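Long-range contact in putative glycosyl hydrolase (Parabacteroides distasonis, PDB 4QHZ), which is a putative glycosyl hydrolase of the 3-keto-disaccharide hydrolase family that binds magnesium and probably acts on sugars: residues D96-T110 against S233-L246. Sequence-based numbering, arbitrary orientation.
Sequences DFQMHIEWQVPTNIT and SEPISFRNIWIREL
The buried carboxylate of Glu-102 collects four bonds from Arg-239, Asn-240 and His-100 where a beta bulge interrupts the antiparallel pairing of strands 97-104 and 237-245; a fifth donor, Gly-43 N, also reaches OE2. It is a worked example of how an extra residue in a strand can be put to use: Asn-240, with its positive phi of 46°, shifts the register by one and points its CB toward the neighbouring strand, which puts ND2 beside Glu-102. Arg-239 approaches side-on, NE and NH2 both reaching OE1 close to the guanidinium plane, the NE to OE1 salt bridge of Glu-102 measuring 2.8 Å. Glu-102 OE2 takes Asn-240 ND2 from above the carboxylate plane at 3.0 Å and, on its anti lone pair, His-100 NE2 in a nearly straight bond (176°) lying in the imidazole plane. Because Asp-169 binds ND1, the imidazole is fixed at both nitrogens. An alanine in place of Glu-102 would probably leave Arg-239 without its carboxylate mate and the imidazole of His-100 freer to turn. Next along, His-100 CB sits over one face of the Trp-242 indole, 3.2 Å from CE2, while the two rings run almost parallel but slid apart. Trp-242 reaches there with CG wedged between its backbone N and carbonyl carbon (chi1 53°). Gln-98 OE1 receives Arg-244 NH1 at 2.8 Å and also Val-197 N of a second subunit. The opposite face of this concanavalin-like sheet is greasy: Ile-243 CD1 packs on the Phe-97 ring, and Ile-101 CD1 meets Phe-238 CD1 at 3.6 Å, toward strand 119-123 with its magnesium ligand Ser-119. One face is thus largely apolar and turned to the second sheet, the other mostly polar, with a charged cluster in which Arg-239 and the donors round Glu-102 would be expected to stabilise a buried negative charge.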
loop_
_atom_site.group_PDB
_atom_site.type_symbol
_atom_site.label_atom_id
_atom_site.label_comp_id
_atom_site.label_asym_id
_atom_site.label_seq_id
_atom_site.Cartn_x
_atom_site.Cartn_y
_atom_site.Cartn_z
ATOM N N ASP C 96 3.774 -9.916 -13.618
ATOM C CA ASP C 96 4.484 -9.928 -12.349
ATOM C C ASP C 96 5.620 -10.915 -12.465
ATOM O O ASP C 96 5.443 -12.005 -13.011
ATOM C CB ASP C 96 3.591 -10.347 -11.182
ATOM C CG ASP C 96 2.331 -9.515 -11.063
ATOM O OD1 ASP C 96 2.356 -8.305 -11.349
ATOM O OD2 ASP C 96 1.300 -10.086 -10.664
ATOM N N PHE C 97 6.789 -10.552 -11.952
ATOM C CA PHE C 97 7.928 -11.453 -12.043
ATOM C C PHE C 97 9.035 -11.128 -11.054
ATOM O O PHE C 97 9.126 -10.023 -10.521
ATOM C CB PHE C 97 8.506 -11.458 -13.474
ATOM C CG PHE C 97 8.942 -10.110 -13.961
ATOM C CD1 PHE C 97 10.211 -9.626 -13.674
ATOM C CD2 PHE C 97 8.088 -9.329 -14.724
ATOM C CE1 PHE C 97 10.613 -8.380 -14.133
ATOM C CE2 PHE C 97 8.485 -8.090 -15.188
ATOM C CZ PHE C 97 9.746 -7.614 -14.891
ATOM N N GLN C 98 9.884 -12.122 -10.863
ATOM C CA GLN C 98 11.167 -11.971 -10.216
ATOM C C GLN C 98 12.224 -12.223 -11.277
ATOM O O GLN C 98 12.077 -13.127 -12.088
ATOM C CB GLN C 98 11.282 -12.972 -9.090
ATOM C CG GLN C 98 12.691 -13.238 -8.635
ATOM C CD GLN C 98 12.774 -14.340 -7.610
ATOM O OE1 GLN C 98 11.884 -15.184 -7.487
ATOM N NE2 GLN C 98 13.861 -14.344 -6.871
HETATM N N MSE C 99 13.289 -11.426 -11.253
HETATM C CA MSE C 99 14.315 -11.439 -12.281
HETATM C C MSE C 99 15.706 -11.365 -11.725
HETATM O O MSE C 99 15.937 -10.690 -10.723
HETATM C CB MSE C 99 14.121 -10.154 -13.071
HETATM C CG MSE C 99 14.205 -10.351 -14.554
HETATM SE SE MSE C 99 14.457 -8.556 -15.327
HETATM C CE MSE C 99 16.199 -9.025 -16.123
ATOM N N HIS C 100 16.652 -12.027 -12.390
ATOM C CA HIS C 100 18.060 -11.963 -12.030
ATOM C C HIS C 100 18.866 -11.579 -13.263
ATOM O O HIS C 100 18.599 -12.065 -14.355
ATOM C CB HIS C 100 18.525 -13.309 -11.485
ATOM C CG HIS C 100 19.924 -13.305 -10.947
ATOM N ND1 HIS C 100 20.213 -13.086 -9.617
ATOM C CD2 HIS C 100 21.115 -13.512 -11.559
ATOM C CE1 HIS C 100 21.520 -13.142 -9.436
ATOM N NE2 HIS C 100 22.091 -13.407 -10.597
ATOM N N ILE C 101 19.845 -10.696 -13.089
ATOM C CA ILE C 101 20.695 -10.261 -14.199
ATOM C C ILE C 101 22.011 -9.710 -13.654
ATOM O O ILE C 101 22.030 -8.936 -12.697
ATOM C CB ILE C 101 19.980 -9.221 -15.104
ATOM C CG1 ILE C 101 20.877 -8.790 -16.268
ATOM C CG2 ILE C 101 19.543 -7.987 -14.319
ATOM C CD1 ILE C 101 20.130 -8.062 -17.367
ATOM N N GLU C 102 23.109 -10.116 -14.280
ATOM C CA GLU C 102 24.441 -9.692 -13.880
ATOM C C GLU C 102 25.092 -8.957 -15.030
ATOM O O GLU C 102 24.906 -9.323 -16.195
ATOM C CB GLU C 102 25.272 -10.901 -13.459
ATOM C CG GLU C 102 24.588 -11.711 -12.361
ATOM C CD GLU C 102 25.441 -12.818 -11.773
ATOM O OE1 GLU C 102 26.650 -12.915 -12.098
ATOM O OE2 GLU C 102 24.879 -13.598 -10.974
ATOM N N TRP C 103 25.833 -7.903 -14.708
ATOM C CA TRP C 103 26.445 -7.062 -15.735
ATOM C C TRP C 103 27.823 -6.551 -15.327
ATOM O O TRP C 103 28.088 -6.280 -14.151
ATOM C CB TRP C 103 25.532 -5.884 -16.099
ATOM C CG TRP C 103 24.996 -5.094 -14.952
ATOM C CD1 TRP C 103 23.890 -5.381 -14.216
ATOM C CD2 TRP C 103 25.502 -3.851 -14.446
ATOM N NE1 TRP C 103 23.691 -4.417 -13.255
ATOM C CE2 TRP C 103 24.666 -3.466 -13.377
ATOM C CE3 TRP C 103 26.599 -3.048 -14.765
ATOM C CZ2 TRP C 103 24.885 -2.299 -12.635
ATOM C CZ3 TRP C 103 26.822 -1.894 -14.025
ATOM C CH2 TRP C 103 25.963 -1.526 -12.975
ATOM N N GLN C 104 28.686 -6.423 -16.328
ATOM C CA GLN C 104 30.087 -6.095 -16.126
ATOM C C GLN C 104 30.476 -4.871 -16.924
ATOM O O GLN C 104 30.316 -4.844 -18.146
ATOM C CB GLN C 104 30.948 -7.272 -16.567
ATOM C CG GLN C 104 32.436 -7.099 -16.327
ATOM C CD GLN C 104 33.255 -8.117 -17.095
ATOM O OE1 GLN C 104 33.073 -8.284 -18.303
ATOM N NE2 GLN C 104 34.142 -8.816 -16.401
ATOM N N VAL C 105 31.001 -3.866 -16.234
ATOM C CA VAL C 105 31.632 -2.736 -16.896
ATOM C C VAL C 105 33.044 -3.177 -17.266
ATOM O O VAL C 105 33.769 -3.684 -16.414
ATOM C CB VAL C 105 31.675 -1.498 -15.987
ATOM C CG1 VAL C 105 32.282 -0.306 -16.720
ATOM C CG2 VAL C 105 30.276 -1.158 -15.487
ATOM N N PRO C 106 33.442 -3.010 -18.540
ATOM C CA PRO C 106 34.762 -3.512 -18.940
ATOM C C PRO C 106 35.891 -2.713 -18.285
ATOM O O PRO C 106 35.713 -1.533 -17.983
ATOM C CB PRO C 106 34.760 -3.342 -20.462
ATOM C CG PRO C 106 33.810 -2.218 -20.714
ATOM C CD PRO C 106 32.763 -2.293 -19.634
ATOM N N THR C 107 37.036 -3.354 -18.071
ATOM C CA THR C 107 38.149 -2.721 -17.357
ATOM C C THR C 107 38.704 -1.507 -18.104
ATOM O O THR C 107 39.294 -0.628 -17.484
ATOM C CB THR C 107 39.304 -3.709 -17.095
ATOM O OG1 THR C 107 39.714 -4.310 -18.324
ATOM C CG2 THR C 107 38.870 -4.800 -16.133
ATOM N N ASN C 108 38.519 -1.465 -19.425
ATOM C CA ASN C 108 38.984 -0.342 -20.240
ATOM C C ASN C 108 37.904 0.730 -20.493
ATOM O O ASN C 108 38.019 1.532 -21.422
ATOM C CB ASN C 108 39.566 -0.862 -21.564
ATOM C CG ASN C 108 38.507 -1.419 -22.498
ATOM O OD1 ASN C 108 37.364 -1.648 -22.106
ATOM N ND2 ASN C 108 38.880 -1.617 -23.749
ATOM N N ILE C 109 36.867 0.742 -19.656
ATOM C CA ILE C 109 35.786 1.723 -19.748
ATOM C C ILE C 109 36.300 3.163 -19.755
ATOM O O ILE C 109 37.276 3.497 -19.082
ATOM C CB ILE C 109 34.764 1.542 -18.581
ATOM C CG1 ILE C 109 33.522 2.421 -18.775
ATOM C CG2 ILE C 109 35.409 1.825 -17.229
ATOM C CD1 ILE C 109 32.665 2.022 -19.959
ATOM N N THR C 110 35.639 4.005 -20.537
ATOM C CA THR C 110 35.878 5.441 -20.523
ATOM C C THR C 110 34.536 6.156 -20.495
ATOM O O THR C 110 33.492 5.539 -20.724
ATOM C CB THR C 110 36.667 5.909 -21.758
ATOM O OG1 THR C 110 35.954 5.551 -22.949
ATOM C CG2 THR C 110 38.051 5.274 -21.785
ATOM N N SER C 233 31.016 5.125 -25.113
ATOM C CA SER C 233 31.707 4.295 -24.118
ATOM C C SER C 233 31.723 2.818 -24.521
ATOM O O SER C 233 30.796 2.311 -25.171
ATOM C CB SER C 233 31.094 4.462 -22.722
ATOM O OG SER C 233 29.831 3.834 -22.611
ATOM N N GLU C 234 32.789 2.143 -24.113
ATOM C CA GLU C 234 32.980 0.725 -24.374
ATOM C C GLU C 234 31.784 -0.082 -23.846
ATOM O O GLU C 234 31.279 0.214 -22.768
ATOM C CB GLU C 234 34.277 0.245 -23.721
ATOM C CG GLU C 234 35.550 0.788 -24.368
ATOM C CD GLU C 234 35.875 2.234 -24.005
ATOM O OE1 GLU C 234 35.173 2.854 -23.174
ATOM O OE2 GLU C 234 36.849 2.761 -24.569
ATOM N N PRO C 235 31.330 -1.096 -24.602
ATOM C CA PRO C 235 30.048 -1.728 -24.277
ATOM C C PRO C 235 30.112 -2.600 -23.039
ATOM O O PRO C 235 31.143 -3.216 -22.781
ATOM C CB PRO C 235 29.746 -2.580 -25.513
ATOM C CG PRO C 235 31.078 -2.863 -26.117
ATOM C CD PRO C 235 31.951 -1.683 -25.805
ATOM N N ILE C 236 29.021 -2.657 -22.276
ATOM C CA ILE C 236 28.994 -3.535 -21.108
ATOM C C ILE C 236 28.619 -4.962 -21.520
ATOM O O ILE C 236 28.096 -5.194 -22.614
ATOM C CB ILE C 236 28.058 -3.020 -19.988
ATOM C CG1 ILE C 236 26.595 -3.129 -20.374
ATOM C CG2 ILE C 236 28.395 -1.581 -19.604
ATOM C CD1 ILE C 236 25.689 -3.063 -19.165
ATOM N N SER C 237 28.905 -5.915 -20.642
ATOM C CA SER C 237 28.574 -7.315 -20.888
ATOM C C SER C 237 27.574 -7.837 -19.856
ATOM O O SER C 237 27.516 -7.343 -18.732
ATOM C CB SER C 237 29.844 -8.167 -20.880
ATOM O OG SER C 237 30.643 -7.878 -22.015
ATOM N N PHE C 238 26.807 -8.848 -20.252
ATOM C CA PHE C 238 25.783 -9.445 -19.412
ATOM C C PHE C 238 25.999 -10.952 -19.251
ATOM O O PHE C 238 26.573 -11.597 -20.128
ATOM C CB PHE C 238 24.409 -9.229 -20.034
ATOM C CG PHE C 238 23.952 -7.794 -20.046
ATOM C CD1 PHE C 238 23.296 -7.257 -18.954
ATOM C CD2 PHE C 238 24.152 -7.001 -21.161
ATOM C CE1 PHE C 238 22.864 -5.947 -18.963
ATOM C CE2 PHE C 238 23.728 -5.692 -21.177
ATOM C CZ PHE C 238 23.081 -5.160 -20.076
ATOM N N ARG C 239 25.523 -11.507 -18.139
ATOM C CA ARG C 239 25.489 -12.952 -17.945
ATOM C C ARG C 239 24.413 -13.330 -16.941
ATOM O O ARG C 239 23.850 -12.470 -16.264
ATOM C CB ARG C 239 26.832 -13.478 -17.454
ATOM C CG ARG C 239 27.086 -13.193 -15.984
ATOM C CD ARG C 239 28.426 -13.716 -15.494
ATOM N NE ARG C 239 28.536 -13.571 -14.044
ATOM C CZ ARG C 239 29.590 -13.935 -13.324
ATOM N NH1 ARG C 239 30.649 -14.469 -13.914
ATOM N NH2 ARG C 239 29.584 -13.764 -12.007
ATOM N N ASN C 240 24.132 -14.629 -16.861
ATOM C CA ASN C 240 23.221 -15.199 -15.867
ATOM C C ASN C 240 21.906 -14.419 -15.731
ATOM O O ASN C 240 21.635 -13.808 -14.698
ATOM C CB ASN C 240 23.917 -15.310 -14.512
ATOM C CG ASN C 240 23.103 -16.099 -13.493
ATOM O OD1 ASN C 240 22.220 -16.880 -13.852
ATOM N ND2 ASN C 240 23.398 -15.898 -12.219
ATOM N N ILE C 241 21.099 -14.456 -16.788
ATOM C CA ILE C 241 19.806 -13.801 -16.782
ATOM C C ILE C 241 18.710 -14.855 -16.696
ATOM O O ILE C 241 18.616 -15.733 -17.558
ATOM C CB ILE C 241 19.596 -12.939 -18.036
ATOM C CG1 ILE C 241 20.829 -12.064 -18.278
ATOM C CG2 ILE C 241 18.336 -12.098 -17.890
ATOM C CD1 ILE C 241 20.719 -11.144 -19.477
ATOM N N TRP C 242 17.882 -14.766 -15.660
ATOM C CA TRP C 242 16.694 -15.603 -15.581
ATOM C C TRP C 242 15.514 -14.830 -15.012
ATOM O O TRP C 242 15.675 -13.793 -14.379
ATOM C CB TRP C 242 16.953 -16.880 -14.766
ATOM C CG TRP C 242 17.540 -16.699 -13.392
ATOM C CD1 TRP C 242 18.853 -16.774 -13.056
ATOM C CD2 TRP C 242 16.824 -16.482 -12.168
ATOM N NE1 TRP C 242 19.011 -16.593 -11.702
ATOM C CE2 TRP C 242 17.777 -16.418 -11.133
ATOM C CE3 TRP C 242 15.472 -16.330 -11.848
ATOM C CZ2 TRP C 242 17.424 -16.191 -9.801
ATOM C CZ3 TRP C 242 15.119 -16.116 -10.522
ATOM C CH2 TRP C 242 16.096 -16.045 -9.517
ATOM N N ILE C 243 14.326 -15.355 -15.270
ATOM C CA ILE C 243 13.093 -14.703 -14.880
ATOM C C ILE C 243 12.102 -15.782 -14.477
ATOM O O ILE C 243 12.035 -16.842 -15.109
ATOM C CB ILE C 243 12.547 -13.836 -16.030
ATOM C CG1 ILE C 243 11.345 -13.010 -15.579
ATOM C CG2 ILE C 243 12.173 -14.695 -17.240
ATOM C CD1 ILE C 243 11.043 -11.854 -16.511
ATOM N N ARG C 244 11.357 -15.534 -13.410
ATOM C CA ARG C 244 10.263 -16.435 -13.056
ATOM C C ARG C 244 9.019 -15.630 -12.761
ATOM O O ARG C 244 9.068 -14.577 -12.129
ATOM C CB ARG C 244 10.635 -17.361 -11.891
ATOM C CG ARG C 244 11.251 -16.700 -10.685
ATOM C CD ARG C 244 11.857 -17.741 -9.755
ATOM N NE ARG C 244 10.861 -18.687 -9.242
ATOM C CZ ARG C 244 9.972 -18.414 -8.287
ATOM N NH1 ARG C 244 9.920 -17.211 -7.713
ATOM N NH2 ARG C 244 9.113 -19.346 -7.905
ATOM N N GLU C 245 7.902 -16.114 -13.287
ATOM C CA GLU C 245 6.657 -15.383 -13.225
ATOM C C GLU C 245 6.093 -15.547 -11.828
ATOM O O GLU C 245 6.206 -16.612 -11.240
ATOM C CB GLU C 245 5.690 -15.895 -14.289
ATOM C CG GLU C 245 6.277 -15.824 -15.693
ATOM C CD GLU C 245 5.251 -16.062 -16.780
ATOM O OE1 GLU C 245 4.347 -15.222 -16.940
ATOM O OE2 GLU C 245 5.356 -17.092 -17.476
ATOM N N LEU C 246 5.541 -14.469 -11.285
ATOM C CA LEU C 246 4.871 -14.495 -9.994
ATOM C C LEU C 246 3.360 -14.344 -10.200
ATOM O O LEU C 246 2.885 -14.069 -11.312
ATOM C CB LEU C 246 5.412 -13.376 -9.102
ATOM C CG LEU C 246 6.915 -13.431 -8.811
ATOM C CD1 LEU C 246 7.404 -12.129 -8.196
ATOM C CD2 LEU C 246 7.230 -14.607 -7.908
ATOM O OXT LEU C 246 2.568 -14.489 -9.270
HETATM O O HOH W 1 4.960 -12.448 -15.659
HETATM O O HOH W 2 0.754 -12.289 -9.282
HETATM O O HOH W 3 2.077 -12.384 -13.444
HETATM O O HOH W 4 39.417 2.230 -23.370
#